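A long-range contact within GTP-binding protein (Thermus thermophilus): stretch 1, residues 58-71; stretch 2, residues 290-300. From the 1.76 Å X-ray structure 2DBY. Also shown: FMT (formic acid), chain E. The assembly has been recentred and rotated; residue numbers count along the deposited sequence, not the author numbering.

Stretch 1 (58-71) AKGERVPPVVPTHV
Stretch 2, residues 290-300: AGEKEVRAWTV

Residues at least 227 apart in sequence touch where the two stretches pair as short parallel strands, burying 668 Å² in total; Val66 is in register with Val295 (CA-CA 4.9 Å) and Val67 with Arg296 (CA-CA 4.5 Å). Stretch 2 enters through Gly291, nearly fully extended (phi/psi -174/-179), where an ideal CB would lie 1.9 Å from NZ of Lys293, so the absence of a side chain leaves room for that amine. Glu292 (-60/-28) and Lys293 (-85/-27) then make a compact bend, closed by two weak backbone hydrogen bonds (3.1 Å from Gly291 N to Glu294 O, 3.3 Å from Glu294 N to Gly291 O). Buried Pro64 (-71/141, C-gamma endo) packs its ring against this bend: Pro64 CB lies 3.1 Å from Glu292 O and 3.6 Å from Gly291 O. The CA-CB bond of Glu292 points away, but with chi1 at -145°, between wells, chi2 t and chi3 -42°, the carboxylate comes nearer to the type II' turn Lys59-Arg62, whose Gly60 adopts the positive phi (58/-119) that glycine favours. OE2 of Glu292 stays 4.4 Å from NH1 of Arg62, beyond a salt bridge, and OE2 of Glu292 lies 4.0 Å from CD of Arg62. The carbonyl O of Lys293 meets CD of Pro65 (-69/155) at 3.3 Å. Glu294 (-173/153, chi1 t, chi2 t) extends its side chain so that Glu294 OE2 reaches CG2 of Val67 at 3.4 Å.

From Val295 (-128/123) the backbone pairs in the parallel pattern. Val295 N donates to Pro65 O (3.1 Å, 159°), and Val295 O accepts from Val67 N (2.9 Å, 151°) while also receiving a CA-H...O contact from Val66 CA (3.2 Å). Proline, lacking an N-H, still supplies the carbonyl needed here. Val295 (chi1 t), buried as suits its apolar side chain, shares a sheet face with Val66 (-111/143, chi1 m): Val295 CB lies 4.3 Å from Val66 CG1, and Val295 CG2 meets Pro64 CG at 4.3 Å. Arg296 (-137/146) shares the other face with Val67 (-125/110, chi1 t): its all-trans chain lays Arg296 CG 3.7 Å from Val67 CB, and Val67 CG1 sits over one face of the guanidinium. Buried Ala297 (-101/135) donates from N to Val67 O (2.9 Å, 165°), and its small CB points toward stretch 1, Ala297 CB lying 4.1 Å from Thr69 CG2. The CA-CB bond of Trp298 (chi1 m) points away from stretch 1. That of Thr299 (-122/132, chi1 m) points toward it, and Thr299 OG1 hydrogen-bonds Thr69 OG1 (-95/-165, chi1 t) at 2.6 Å, a short side-chain link beyond the backbone ladder.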

# COMPACT_ATOMS: atom_id res chain seq x y z
N ALA A 58 18.90 -24.20 4.87
CA ALA A 58 18.48 -25.58 4.81
C ALA A 58 19.70 -26.44 5.07
O ALA A 58 20.76 -26.21 4.49
CB ALA A 58 17.91 -25.89 3.43
N LYS A 59 19.55 -27.42 5.95
CA LYS A 59 20.65 -28.32 6.28
C LYS A 59 20.16 -29.76 6.31
O LYS A 59 19.04 -30.04 6.76
CB LYS A 59 21.27 -27.92 7.61
CG LYS A 59 21.88 -26.52 7.59
CD LYS A 59 22.86 -26.39 6.43
CE LYS A 59 23.24 -24.94 6.15
NZ LYS A 59 24.12 -24.84 4.95
N GLY A 60 20.99 -30.67 5.82
CA GLY A 60 20.61 -32.07 5.79
C GLY A 60 19.34 -32.23 4.99
O GLY A 60 19.29 -31.88 3.81
N GLU A 61 18.29 -32.73 5.64
CA GLU A 61 17.01 -32.93 4.98
C GLU A 61 16.00 -31.93 5.52
O GLU A 61 14.82 -31.95 5.13
CB GLU A 61 16.49 -34.34 5.23
CG GLU A 61 17.51 -35.43 4.95
CD GLU A 61 16.87 -36.79 4.84
OE1 GLU A 61 16.19 -37.05 3.82
OE2 GLU A 61 17.04 -37.61 5.78
N ARG A 62 16.46 -31.06 6.41
CA ARG A 62 15.61 -30.05 7.01
C ARG A 62 15.65 -28.77 6.18
O ARG A 62 16.70 -28.34 5.70
CB ARG A 62 16.05 -29.75 8.44
CG ARG A 62 16.09 -30.98 9.35
CD ARG A 62 16.42 -30.60 10.79
NE ARG A 62 16.59 -31.79 11.63
CZ ARG A 62 16.88 -31.77 12.93
NH1 ARG A 62 17.04 -30.61 13.57
NH2 ARG A 62 17.02 -32.91 13.60
N VAL A 63 14.48 -28.16 6.01
CA VAL A 63 14.35 -26.92 5.26
C VAL A 63 13.39 -26.05 6.08
O VAL A 63 12.30 -26.49 6.44
CB VAL A 63 13.81 -27.18 3.83
CG1 VAL A 63 12.77 -28.28 3.86
CG2 VAL A 63 13.22 -25.92 3.23
N PRO A 64 13.80 -24.82 6.42
CA PRO A 64 12.90 -23.99 7.20
C PRO A 64 11.71 -23.50 6.39
O PRO A 64 11.83 -23.18 5.20
CB PRO A 64 13.79 -22.84 7.66
CG PRO A 64 14.77 -22.71 6.53
CD PRO A 64 15.10 -24.15 6.22
N PRO A 65 10.53 -23.46 7.02
CA PRO A 65 9.33 -22.99 6.33
C PRO A 65 9.50 -21.49 6.08
O PRO A 65 10.25 -20.81 6.80
CB PRO A 65 8.22 -23.26 7.35
CG PRO A 65 8.78 -24.33 8.24
CD PRO A 65 10.22 -23.93 8.38
N VAL A 66 8.81 -20.98 5.06
CA VAL A 66 8.87 -19.55 4.77
C VAL A 66 7.49 -18.95 5.09
O VAL A 66 6.46 -19.60 4.89
CB VAL A 66 9.22 -19.25 3.28
CG1 VAL A 66 10.58 -19.80 2.95
CG2 VAL A 66 8.17 -19.85 2.36
N VAL A 67 7.49 -17.73 5.62
CA VAL A 67 6.26 -17.02 5.98
C VAL A 67 6.29 -15.67 5.27
O VAL A 67 7.08 -14.80 5.61
CB VAL A 67 6.18 -16.76 7.51
CG1 VAL A 67 4.85 -16.08 7.84
CG2 VAL A 67 6.29 -18.09 8.27
N PRO A 68 5.42 -15.49 4.27
CA PRO A 68 5.49 -14.18 3.61
C PRO A 68 4.68 -13.13 4.35
O PRO A 68 3.93 -13.44 5.28
CB PRO A 68 4.87 -14.46 2.24
CG PRO A 68 3.78 -15.46 2.58
CD PRO A 68 4.43 -16.37 3.63
N THR A 69 4.86 -11.89 3.93
CA THR A 69 4.06 -10.80 4.49
C THR A 69 2.87 -10.62 3.52
O THR A 69 2.61 -11.50 2.68
CB THR A 69 4.88 -9.50 4.69
OG1 THR A 69 4.06 -8.52 5.32
CG2 THR A 69 5.42 -8.95 3.35
N HIS A 70 2.15 -9.51 3.62
CA HIS A 70 0.97 -9.30 2.79
C HIS A 70 0.60 -7.82 2.73
O HIS A 70 1.21 -6.99 3.42
CB HIS A 70 -0.19 -10.08 3.41
CG HIS A 70 -0.44 -9.75 4.86
ND1 HIS A 70 -0.50 -10.71 5.84
CD2 HIS A 70 -0.65 -8.57 5.48
CE1 HIS A 70 -0.73 -10.13 7.01
NE2 HIS A 70 -0.82 -8.83 6.82
N VAL A 71 -0.39 -7.51 1.90
CA VAL A 71 -0.91 -6.15 1.74
C VAL A 71 -2.42 -6.23 1.93
O VAL A 71 -3.08 -7.06 1.30
CB VAL A 71 -0.62 -5.58 0.34
CG1 VAL A 71 -1.21 -4.15 0.23
CG2 VAL A 71 0.87 -5.55 0.09
N ALA A 290 15.65 -14.64 9.65
CA ALA A 290 16.01 -15.87 8.97
C ALA A 290 16.94 -16.75 9.78
O ALA A 290 17.89 -16.27 10.39
CB ALA A 290 16.65 -15.54 7.63
N GLY A 291 16.65 -18.05 9.75
CA GLY A 291 17.43 -19.02 10.48
C GLY A 291 16.94 -20.42 10.14
O GLY A 291 16.01 -20.60 9.36
N GLU A 292 17.55 -21.42 10.76
CA GLU A 292 17.18 -22.80 10.47
C GLU A 292 15.73 -23.14 10.77
O GLU A 292 15.15 -24.03 10.15
CB GLU A 292 18.07 -23.77 11.25
CG GLU A 292 18.37 -25.04 10.47
CD GLU A 292 19.04 -26.12 11.31
OE1 GLU A 292 19.94 -25.78 12.12
OE2 GLU A 292 18.66 -27.31 11.16
N LYS A 293 15.13 -22.44 11.73
CA LYS A 293 13.74 -22.74 12.07
C LYS A 293 12.69 -22.07 11.20
O LYS A 293 11.59 -22.60 11.04
CB LYS A 293 13.46 -22.40 13.53
CG LYS A 293 14.31 -21.27 14.07
CD LYS A 293 14.24 -20.03 13.19
CE LYS A 293 15.46 -19.16 13.43
NZ LYS A 293 16.70 -19.98 13.26
N GLU A 294 13.02 -20.91 10.64
CA GLU A 294 12.01 -20.20 9.85
C GLU A 294 12.62 -19.00 9.14
O GLU A 294 13.59 -18.43 9.61
CB GLU A 294 10.90 -19.71 10.79
CG GLU A 294 9.76 -18.93 10.13
CD GLU A 294 8.77 -18.34 11.13
OE1 GLU A 294 9.09 -17.31 11.76
OE2 GLU A 294 7.67 -18.91 11.30
N VAL A 295 12.02 -18.62 8.01
CA VAL A 295 12.46 -17.42 7.28
C VAL A 295 11.14 -16.68 7.11
O VAL A 295 10.20 -17.23 6.57
CB VAL A 295 13.04 -17.76 5.89
CG1 VAL A 295 13.24 -16.48 5.08
CG2 VAL A 295 14.38 -18.45 6.05
N ARG A 296 11.08 -15.44 7.58
CA ARG A 296 9.83 -14.69 7.51
C ARG A 296 10.05 -13.26 7.08
O ARG A 296 11.06 -12.63 7.42
CB ARG A 296 9.12 -14.71 8.88
CG ARG A 296 7.86 -13.85 8.94
CD ARG A 296 7.07 -14.17 10.21
NE ARG A 296 5.90 -13.30 10.34
CZ ARG A 296 4.96 -13.45 11.26
NH1 ARG A 296 5.03 -14.44 12.14
NH2 ARG A 296 3.93 -12.61 11.29
N ALA A 297 9.07 -12.75 6.34
CA ALA A 297 9.09 -11.39 5.83
C ALA A 297 8.19 -10.58 6.74
O ALA A 297 7.10 -11.04 7.09
CB ALA A 297 8.53 -11.36 4.41
N TRP A 298 8.68 -9.40 7.12
CA TRP A 298 7.95 -8.48 7.99
C TRP A 298 7.82 -7.15 7.27
O TRP A 298 8.67 -6.79 6.45
CB TRP A 298 8.71 -8.26 9.31
CG TRP A 298 9.00 -9.52 10.04
CD1 TRP A 298 10.08 -10.35 9.86
CD2 TRP A 298 8.23 -10.09 11.09
NE1 TRP A 298 10.02 -11.40 10.75
CE2 TRP A 298 8.90 -11.26 11.52
CE3 TRP A 298 7.04 -9.72 11.73
CZ2 TRP A 298 8.41 -12.06 12.57
CZ3 TRP A 298 6.55 -10.53 12.77
CH2 TRP A 298 7.24 -11.68 13.17
N THR A 299 6.77 -6.40 7.59
CA THR A 299 6.51 -5.12 6.93
C THR A 299 6.44 -3.95 7.91
O THR A 299 5.80 -4.05 8.95
CB THR A 299 5.14 -5.17 6.20
OG1 THR A 299 5.18 -6.19 5.20
CG2 THR A 299 4.80 -3.83 5.55
N VAL A 300 7.14 -2.87 7.57
CA VAL A 300 7.13 -1.64 8.34
C VAL A 300 7.13 -0.47 7.38
O VAL A 300 7.52 -0.60 6.22
CB VAL A 300 8.36 -1.48 9.27
CG1 VAL A 300 8.33 -2.54 10.35
CG2 VAL A 300 9.63 -1.52 8.49
C FMT E . 0.46 -13.73 4.39
O1 FMT E . 0.01 -13.42 5.46
O2 FMT E . 0.48 -15.01 4.02